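Local coordinates for protein BlEst2 (Bacillus licheniformis, PDB 6WPX) that probably hydrolyses ester bonds as a bacterial lipase or esterase, and is seen here in its propeptide form, with a C-terminal domain that has autoinhibitory effects, at residues 298-303 with 368-373; 319-324 with 376-381; 159-164 with 290-295. All blocks are in the same frame, centred on the assembly; numbering follows the deposited sequence.

Contact 1 of 3, residues 298-303 with 368-373; sequences HGLREE and KIASSV
Glu302 holds CG beside its backbone N (chi1 -57°) and then runs extended, while Lys368 bends at chi3 (68°), swinging CE toward the carboxylate; the two chains cross obliquely. Lys368 NZ ends 3.3 Å from Glu302 OE2, a salt bridge whose hydrogen bond is weak, and Lys368 CD lies 3.6 Å from the same oxygen. Ala370 is small enough to sit beside this pair, its CB 3.9 Å from Glu302 CG, and Leu300 CD1 approaches it at 4.2 Å. An alanine in place of Lys368 would probably leave the Glu302 carboxylate without its cationic mate and without the methylenes it rests against.

The backbones form a regular antiparallel ladder, with Arg301-Ser371 and Glu303-Ile369 as its hydrogen-bonded pairs; Gly299 O extends it, taking Val373 N at 2.8 Å. On the face of Arg301 and Ile369, Glu303 CB packs on Ile369 CG2 at 3.7 Å, and Arg301 NE reaches Glu303 OE1 from above the carboxylate plane at 3.1 Å. Buried Ser371 OG has its partner in Glu377.

Strand 300-307 is an outermost strand of a four-stranded antiparallel sheet. The five backbone bonds set the register, while the weak charged pair at the surface probably adds only modestly.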
loop_
_atom_site.group_PDB
_atom_site.type_symbol
_atom_site.label_atom_id
_atom_site.label_comp_id
_atom_site.label_asym_id
_atom_site.label_seq_id
_atom_site.Cartn_x
_atom_site.Cartn_y
_atom_site.Cartn_z
ATOM N N HIS A 298 -20.749 0.839 19.293
ATOM C CA HIS A 298 -22.126 0.347 19.249
ATOM C C HIS A 298 -23.145 1.492 19.394
ATOM O O HIS A 298 -24.344 1.232 19.384
ATOM C CB HIS A 298 -22.342 -0.713 20.341
ATOM C CG HIS A 298 -21.586 -1.982 20.097
ATOM N ND1 HIS A 298 -20.228 -2.068 20.350
ATOM C CD2 HIS A 298 -22.022 -3.175 19.634
ATOM C CE1 HIS A 298 -19.887 -3.307 20.041
ATOM N NE2 HIS A 298 -20.934 -4.012 19.616
ATOM N N GLY A 299 -22.661 2.728 19.528
ATOM C CA GLY A 299 -23.514 3.904 19.661
ATOM C C GLY A 299 -22.736 5.177 19.428
ATOM O O GLY A 299 -22.504 5.574 18.284
ATOM N N LEU A 300 -22.301 5.805 20.518
ATOM C CA LEU A 300 -21.498 7.007 20.445
ATOM C C LEU A 300 -20.064 6.673 20.844
ATOM O O LEU A 300 -19.826 6.084 21.906
ATOM C CB LEU A 300 -22.061 8.107 21.364
ATOM C CG LEU A 300 -21.176 9.366 21.536
ATOM C CD1 LEU A 300 -21.107 10.189 20.258
ATOM C CD2 LEU A 300 -21.666 10.218 22.697
ATOM N N ARG A 301 -19.106 7.040 19.978
ATOM C CA ARG A 301 -17.695 6.885 20.283
ATOM C C ARG A 301 -17.033 8.214 20.040
ATOM O O ARG A 301 -17.148 8.785 18.950
ATOM C CB ARG A 301 -17.015 5.793 19.435
ATOM C CG ARG A 301 -15.496 5.659 19.687
ATOM C CD ARG A 301 -15.246 4.989 21.025
ATOM N NE ARG A 301 -13.863 4.587 21.241
ATOM C CZ ARG A 301 -13.450 3.330 21.346
ATOM N NH1 ARG A 301 -14.306 2.327 21.198
ATOM N NH2 ARG A 301 -12.172 3.064 21.564
ATOM N N GLU A 302 -16.318 8.690 21.049
ATOM C CA GLU A 302 -15.571 9.931 20.929
ATOM C C GLU A 302 -14.102 9.633 21.118
ATOM O O GLU A 302 -13.742 8.804 21.959
ATOM C CB GLU A 302 -16.055 10.984 21.925
ATOM C CG GLU A 302 -17.541 11.307 21.807
ATOM C CD GLU A 302 -18.053 12.517 22.575
ATOM O OE1 GLU A 302 -18.899 13.235 22.003
ATOM O OE2 GLU A 302 -17.670 12.724 23.751
ATOM N N GLU A 303 -13.258 10.293 20.317
ATOM C CA GLU A 303 -11.804 10.173 20.403
ATOM C C GLU A 303 -11.202 11.553 20.427
ATOM O O GLU A 303 -11.393 12.332 19.489
ATOM C CB GLU A 303 -11.210 9.367 19.211
ATOM C CG GLU A 303 -11.467 7.872 19.279
ATOM C CD GLU A 303 -10.806 7.079 20.395
ATOM O OE1 GLU A 303 -11.168 5.888 20.538
ATOM O OE2 GLU A 303 -9.971 7.636 21.146
ATOM N N LYS A 368 -11.799 16.795 19.148
ATOM C CA LYS A 368 -12.523 15.573 19.453
ATOM C C LYS A 368 -13.353 15.166 18.262
ATOM O O LYS A 368 -14.069 15.988 17.674
ATOM C CB LYS A 368 -13.397 15.790 20.711
ATOM C CG LYS A 368 -14.266 14.599 21.137
ATOM C CD LYS A 368 -14.978 14.840 22.499
ATOM C CE LYS A 368 -16.046 15.911 22.470
ATOM N NZ LYS A 368 -16.836 15.941 23.738
ATOM N N ILE A 369 -13.239 13.892 17.886
ATOM C CA ILE A 369 -14.063 13.327 16.829
ATOM C C ILE A 369 -15.150 12.527 17.532
ATOM O O ILE A 369 -14.902 11.944 18.590
ATOM C CB ILE A 369 -13.276 12.493 15.772
ATOM C CG1 ILE A 369 -14.183 12.195 14.521
ATOM C CG2 ILE A 369 -12.747 11.180 16.377
ATOM C CD1 ILE A 369 -13.507 12.224 13.239
ATOM N N ALA A 370 -16.338 12.506 16.954
ATOM C CA ALA A 370 -17.445 11.739 17.488
ATOM C C ALA A 370 -18.130 11.003 16.351
ATOM O O ALA A 370 -18.376 11.581 15.300
ATOM C CB ALA A 370 -18.426 12.649 18.238
ATOM N N SER A 371 -18.399 9.717 16.554
ATOM C CA SER A 371 -19.134 8.899 15.588
ATOM C C SER A 371 -20.365 8.365 16.297
ATOM O O SER A 371 -20.250 7.723 17.344
ATOM C CB SER A 371 -18.287 7.734 15.089
ATOM O OG SER A 371 -18.998 6.957 14.142
ATOM N N SER A 372 -21.540 8.691 15.761
ATOM C CA SER A 372 -22.814 8.230 16.306
ATOM C C SER A 372 -23.390 7.259 15.299
ATOM O O SER A 372 -23.570 7.606 14.138
ATOM C CB SER A 372 -23.764 9.401 16.556
ATOM O OG SER A 372 -24.940 8.972 17.220
ATOM N N VAL A 373 -23.594 6.018 15.728
ATOM C CA VAL A 373 -24.097 4.950 14.862
ATOM C C VAL A 373 -25.365 4.315 15.435
ATOM O O VAL A 373 -25.551 4.309 16.648
ATOM C CB VAL A 373 -23.008 3.876 14.557
ATOM C CG1 VAL A 373 -21.868 4.440 13.706
ATOM C CG2 VAL A 373 -22.464 3.244 15.833
#

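Contact 2 of 3, residues 319-324 with 376-381; sequences LSNHSS and KEAFLF
Ser320 and Glu377 meet through their polar ends, and the other groups are arranged around them. With OG anti to the backbone N (chi1 179°), Ser320 presents its hydroxyl to Glu377 OE1 at 2.7 Å, donating to the lone pair that faces away from the other carboxylate oxygen. The same OG accepts the backbone N of His322 at 3.2 Å, almost straight, which makes an ST turn as the chain leaves the strand. A serine suits this place because one small hydroxyl can both give and receive.

Ser320 OG also lies over the centre of the His322 ring, 4.2 Å above its plane. The side chains of His322 and Glu377 cross at about a right angle, though the imidazole and carboxylate planes are only 29° apart, and His322 NE2 is 3.6 Å from Glu377 CB; NE2 bonds to Gln375 O. Buried Glu377 has further donors: Trp318 NE1 at OE1, and Ser371 OG and Asn297 ND2 at OE2. Asn321, the next residue after Ser320, reaches across as well: its OD1 accepts Ala378 N at 2.9 Å, with that N tilted 31° from the plane of the side-chain carbonyl, so a side chain stands in for a backbone carbonyl where the ladder ends. Before it, Leu319 and Leu380 form a hydrogen-bonded antiparallel pair whose CB atoms touch at 4.0 Å.

Strand 377-386 runs between 313-320 and 290-297 in a five-stranded antiparallel sheet. Helix 163-169 packs on the face of the two leucines, through Leu165 against Leu319, and its Trp164 and Ile168 meet Ala378. Phe379, on the other face, stacks with Trp318 and touches Arg301 and Glu303 of strand 300-307.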
loop_
_atom_site.group_PDB
_atom_site.type_symbol
_atom_site.label_atom_id
_atom_site.label_comp_id
_atom_site.label_asym_id
_atom_site.label_seq_id
_atom_site.Cartn_x
_atom_site.Cartn_y
_atom_site.Cartn_z
ATOM N N LEU A 319 -12.585 5.732 9.349
ATOM C CA LEU A 319 -12.830 4.546 8.507
ATOM C C LEU A 319 -13.769 3.653 9.249
ATOM O O LEU A 319 -13.605 3.466 10.448
ATOM C CB LEU A 319 -11.538 3.781 8.190
ATOM C CG LEU A 319 -10.551 4.443 7.217
ATOM C CD1 LEU A 319 -9.686 5.495 7.934
ATOM C CD2 LEU A 319 -9.688 3.392 6.574
ATOM N N SER A 320 -14.784 3.134 8.549
ATOM C CA SER A 320 -15.816 2.281 9.140
ATOM C C SER A 320 -16.247 1.196 8.147
ATOM O O SER A 320 -15.980 1.310 6.956
ATOM C CB SER A 320 -17.031 3.129 9.512
ATOM O OG SER A 320 -18.074 2.342 10.079
ATOM N N ASN A 321 -16.928 0.162 8.637
ATOM C CA ASN A 321 -17.461 -0.883 7.774
ATOM C C ASN A 321 -18.806 -0.429 7.183
ATOM O O ASN A 321 -19.336 -1.089 6.289
ATOM C CB ASN A 321 -17.588 -2.216 8.519
ATOM C CG ASN A 321 -18.408 -2.136 9.764
ATOM O OD1 ASN A 321 -18.068 -1.430 10.710
ATOM N ND2 ASN A 321 -19.454 -2.942 9.821
ATOM N N HIS A 322 -19.346 0.706 7.638
ATOM C CA HIS A 322 -20.584 1.192 7.039
ATOM C C HIS A 322 -20.529 2.708 6.845
ATOM O O HIS A 322 -19.665 3.398 7.397
ATOM C CB HIS A 322 -21.864 0.681 7.738
ATOM C CG HIS A 322 -22.052 1.119 9.147
ATOM N ND1 HIS A 322 -22.484 2.398 9.451
ATOM C CD2 HIS A 322 -21.980 0.401 10.290
ATOM C CE1 HIS A 322 -22.602 2.434 10.767
ATOM N NE2 HIS A 322 -22.310 1.259 11.316
ATOM N N SER A 323 -21.429 3.203 6.006
ATOM C CA SER A 323 -21.483 4.583 5.538
ATOM C C SER A 323 -22.524 5.457 6.218
ATOM O O SER A 323 -22.566 6.660 5.952
ATOM C CB SER A 323 -21.775 4.561 4.042
ATOM O OG SER A 323 -22.990 3.876 3.798
ATOM N N SER A 324 -23.351 4.877 7.096
ATOM C CA SER A 324 -24.468 5.608 7.696
ATOM C C SER A 324 -24.181 6.295 9.039
ATOM O O SER A 324 -25.075 6.955 9.564
ATOM C CB SER A 324 -25.692 4.703 7.807
ATOM O OG SER A 324 -25.424 3.576 8.622
ATOM N N LYS A 376 -23.815 -1.367 14.675
ATOM C CA LYS A 376 -22.479 -1.690 15.218
ATOM C C LYS A 376 -21.392 -1.402 14.172
ATOM O O LYS A 376 -21.588 -1.716 12.991
ATOM C CB LYS A 376 -22.510 -3.158 15.646
ATOM C CG LYS A 376 -21.301 -3.678 16.395
ATOM C CD LYS A 376 -21.410 -5.148 16.695
ATOM C CE LYS A 376 -22.808 -5.551 17.119
ATOM N NZ LYS A 376 -23.059 -7.006 16.993
ATOM N N GLU A 377 -20.301 -0.770 14.602
ATOM C CA GLU A 377 -19.214 -0.486 13.643
ATOM C C GLU A 377 -17.847 -0.798 14.243
ATOM O O GLU A 377 -17.712 -0.753 15.429
ATOM C CB GLU A 377 -19.232 0.973 13.177
ATOM C CG GLU A 377 -18.693 1.930 14.218
ATOM C CD GLU A 377 -18.383 3.332 13.743
ATOM O OE1 GLU A 377 -18.302 3.529 12.545
ATOM O OE2 GLU A 377 -18.199 4.193 14.587
ATOM N N ALA A 378 -16.951 -1.280 13.395
ATOM C CA ALA A 378 -15.520 -1.324 13.737
ATOM C C ALA A 378 -14.950 -0.064 13.069
ATOM O O ALA A 378 -15.399 0.283 11.987
ATOM C CB ALA A 378 -14.829 -2.565 13.265
ATOM N N PHE A 379 -14.042 0.619 13.743
ATOM C CA PHE A 379 -13.503 1.838 13.173
ATOM C C PHE A 379 -11.999 1.926 13.228
ATOM O O PHE A 379 -11.340 1.227 13.995
ATOM C CB PHE A 379 -14.134 3.077 13.861
ATOM C CG PHE A 379 -13.608 3.363 15.259
ATOM C CD1 PHE A 379 -12.468 4.144 15.447
ATOM C CD2 PHE A 379 -14.237 2.838 16.376
ATOM C CE1 PHE A 379 -11.977 4.396 16.722
ATOM C CE2 PHE A 379 -13.755 3.104 17.655
ATOM C CZ PHE A 379 -12.623 3.872 17.819
ATOM N N LEU A 380 -11.468 2.826 12.422
ATOM C CA LEU A 380 -10.064 3.185 12.387
ATOM C C LEU A 380 -10.084 4.681 12.184
ATOM O O LEU A 380 -10.609 5.162 11.191
ATOM C CB LEU A 380 -9.317 2.459 11.254
ATOM C CG LEU A 380 -7.791 2.652 11.184
ATOM C CD1 LEU A 380 -7.111 2.255 12.505
ATOM C CD2 LEU A 380 -7.202 1.852 10.039
ATOM N N PHE A 381 -9.595 5.409 13.182
ATOM C CA PHE A 381 -9.567 6.869 13.225
ATOM C C PHE A 381 -8.161 7.319 12.965
ATOM O O PHE A 381 -7.249 6.917 13.682
ATOM C CB PHE A 381 -10.059 7.368 14.609
ATOM C CG PHE A 381 -9.852 8.851 14.823
ATOM C CD1 PHE A 381 -10.276 9.779 13.869
ATOM C CD2 PHE A 381 -9.222 9.321 15.967
ATOM C CE1 PHE A 381 -10.066 11.145 14.056
ATOM C CE2 PHE A 381 -9.031 10.696 16.170
ATOM C CZ PHE A 381 -9.467 11.601 15.217
#

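Contact 3 of 3, residues 159-164 with 290-295; sequences SNWAGW and PFIRGG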
loop_
_atom_site.group_PDB
_atom_site.type_symbol
_atom_site.label_atom_id
_atom_site.label_comp_id
_atom_site.label_asym_id
_atom_site.label_seq_id
_atom_site.Cartn_x
_atom_site.Cartn_y
_atom_site.Cartn_z
ATOM N N SER A 159 -1.954 -3.593 11.615
ATOM C CA SER A 159 -1.543 -2.982 12.888
ATOM C C SER A 159 -2.593 -3.123 13.974
ATOM O O SER A 159 -3.742 -3.454 13.685
ATOM C CB SER A 159 -1.126 -1.527 12.684
ATOM O OG SER A 159 -2.265 -0.705 12.481
ATOM N N ASN A 160 -2.179 -2.944 15.238
ATOM C CA ASN A 160 -3.068 -3.090 16.386
ATOM C C ASN A 160 -4.343 -2.274 16.297
ATOM O O ASN A 160 -5.403 -2.839 16.488
ATOM C CB ASN A 160 -2.317 -2.786 17.701
ATOM C CG ASN A 160 -1.370 -3.894 18.060
ATOM O OD1 ASN A 160 -0.360 -4.097 17.393
ATOM N ND2 ASN A 160 -1.693 -4.657 19.088
ATOM N N TRP A 161 -4.253 -0.967 16.031
ATOM C CA TRP A 161 -5.474 -0.140 15.997
ATOM C C TRP A 161 -6.456 -0.546 14.912
ATOM O O TRP A 161 -7.645 -0.356 15.097
ATOM C CB TRP A 161 -5.173 1.362 15.910
ATOM C CG TRP A 161 -4.493 1.952 17.117
ATOM C CD1 TRP A 161 -3.304 2.627 17.141
ATOM C CD2 TRP A 161 -5.009 1.997 18.461
ATOM N NE1 TRP A 161 -3.022 3.044 18.425
ATOM C CE2 TRP A 161 -4.049 2.663 19.255
ATOM C CE3 TRP A 161 -6.163 1.483 19.083
ATOM C CZ2 TRP A 161 -4.224 2.861 20.624
ATOM C CZ3 TRP A 161 -6.326 1.671 20.443
ATOM C CH2 TRP A 161 -5.365 2.354 21.198
ATOM N N ALA A 162 -5.962 -1.119 13.787
ATOM C CA ALA A 162 -6.772 -1.542 12.634
ATOM C C ALA A 162 -7.408 -2.921 12.800
ATOM O O ALA A 162 -8.138 -3.341 11.914
ATOM C CB ALA A 162 -5.908 -1.536 11.377
ATOM N N GLY A 163 -7.121 -3.603 13.914
ATOM C CA GLY A 163 -7.583 -4.956 14.218
ATOM C C GLY A 163 -9.067 -5.194 14.043
ATOM O O GLY A 163 -9.479 -6.124 13.331
ATOM N N TRP A 164 -9.881 -4.349 14.684
ATOM C CA TRP A 164 -11.337 -4.455 14.641
ATOM C C TRP A 164 -11.892 -4.244 13.239
ATOM O O TRP A 164 -12.694 -5.051 12.779
ATOM C CB TRP A 164 -11.974 -3.502 15.650
ATOM C CG TRP A 164 -11.530 -3.748 17.066
ATOM C CD1 TRP A 164 -12.105 -4.589 17.970
ATOM C CD2 TRP A 164 -10.398 -3.165 17.725
ATOM N NE1 TRP A 164 -11.433 -4.529 19.170
ATOM C CE2 TRP A 164 -10.371 -3.676 19.043
ATOM C CE3 TRP A 164 -9.392 -2.268 17.327
ATOM C CZ2 TRP A 164 -9.380 -3.319 19.965
ATOM C CZ3 TRP A 164 -8.412 -1.912 18.243
ATOM C CH2 TRP A 164 -8.417 -2.425 19.546
ATOM N N PRO A 290 1.109 10.167 11.549
ATOM C CA PRO A 290 -0.315 10.361 11.854
ATOM C C PRO A 290 -0.555 10.219 13.359
ATOM O O PRO A 290 0.361 9.944 14.115
ATOM C CB PRO A 290 -0.962 9.183 11.115
ATOM C CG PRO A 290 0.047 8.050 11.299
ATOM C CD PRO A 290 1.431 8.725 11.377
ATOM N N PHE A 291 -1.808 10.330 13.756
ATOM C CA PHE A 291 -2.328 9.975 15.068
ATOM C C PHE A 291 -3.400 8.972 14.715
ATOM O O PHE A 291 -4.224 9.232 13.820
ATOM C CB PHE A 291 -2.925 11.158 15.854
ATOM C CG PHE A 291 -3.595 10.670 17.123
ATOM C CD1 PHE A 291 -2.837 10.249 18.214
ATOM C CD2 PHE A 291 -4.981 10.600 17.217
ATOM C CE1 PHE A 291 -3.452 9.818 19.388
ATOM C CE2 PHE A 291 -5.597 10.171 18.394
ATOM C CZ PHE A 291 -4.829 9.779 19.472
ATOM N N ILE A 292 -3.378 7.815 15.385
ATOM C CA ILE A 292 -4.290 6.717 15.062
ATOM C C ILE A 292 -4.930 6.089 16.266
ATOM O O ILE A 292 -4.258 5.796 17.246
ATOM C CB ILE A 292 -3.543 5.608 14.229
ATOM C CG1 ILE A 292 -2.844 6.160 12.979
ATOM C CG2 ILE A 292 -4.451 4.411 13.868
ATOM C CD1 ILE A 292 -1.851 5.195 12.359
ATOM N N ARG A 293 -6.241 5.784 16.135
ATOM C CA ARG A 293 -7.025 5.011 17.095
ATOM C C ARG A 293 -7.914 4.042 16.330
ATOM O O ARG A 293 -8.109 4.189 15.139
ATOM C CB ARG A 293 -7.831 5.902 18.068
ATOM C CG ARG A 293 -6.973 6.654 19.101
ATOM C CD ARG A 293 -6.335 5.713 20.125
ATOM N NE ARG A 293 -5.523 6.414 21.136
ATOM C CZ ARG A 293 -4.221 6.655 21.020
ATOM N NH1 ARG A 293 -3.575 6.329 19.911
ATOM N NH2 ARG A 293 -3.567 7.273 21.990
ATOM N N GLY A 294 -8.398 3.033 17.015
ATOM C CA GLY A 294 -9.288 2.037 16.450
ATOM C C GLY A 294 -10.096 1.383 17.544
ATOM O O GLY A 294 -9.796 1.532 18.725
ATOM N N GLY A 295 -11.109 0.641 17.155
ATOM C CA GLY A 295 -11.958 -0.033 18.126
ATOM C C GLY A 295 -13.281 -0.380 17.506
ATOM O O GLY A 295 -13.400 -0.479 16.282
#
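Trp161, in a region of the PGAP1-like alpha/beta family, belongs to a type I beta turn, Asn160 to Gly163, that leads into helix 163-169 and lies against strand 290-297, an outermost strand of a five-stranded antiparallel sheet. The first bond of its side chain points toward that strand, with CG beside the backbone N (chi1 -66°). CB touches Ile292 CG2 at 3.7 Å, a branched aliphatic partner for the root of the ring. CD1 comes next, 3.3 Å from Ile292 O, which sits over one ring face near the rim. NE1 is also close to this oxygen, but at an angle too poor for a bond; its N-H goes to Asp452 OD2, from strand 445-456 of a further antiparallel sheet.

On the six-membered ring, CE3 lies 3.4 Å from Gly294 N. At the far end CZ2 and CH2 meet Arg293 CD, 3.7 Å from the ring centroid in a CH-pi contact. Arginine suits this place because its CD methylene lies over the indole while NH1 donates to Ile292 O and forms a salt bridge with Asp452. The guanidinium, 19° from the indole plane, is held between Trp161 CZ2 and Phe291 CZ.

Trp164, in the first turn of helix 163-169, lays its own ring against Gly295 CA. Gly295 has a backbone conformation that only glycine adopts easily. Gly294 has no room for a side chain, since a CB there would stand 1.7 Å from Trp161 O. Its bare CA instead directs a hydrogen almost straight at that oxygen, with CA 3.2 Å from Trp161 O and an angle of 170° at the hydrogen.

Contact 1 is a surface contact, contact 2 is buried and contact 3 is partly buried. Contacts 2 and 3 share one five-stranded sheet: strands 377-386 and 290-297 are neighbours there, joined by Phe379 N to Gly295 O and Phe381 N to Arg293 O. Contact 1 lies in the separate four-stranded sheet, which meets contact 2 where Val373 CG1 packs on His322 CE1 and Ile369 on Phe381. The chemistry follows these places: backbone ladder and solvent-side charges in contact 1, a hydroxyl and carboxylate network in the interior in contact 2, and aromatic rings laid on glycines and an arginine in contact 3, where a turn and helix meet the sheet.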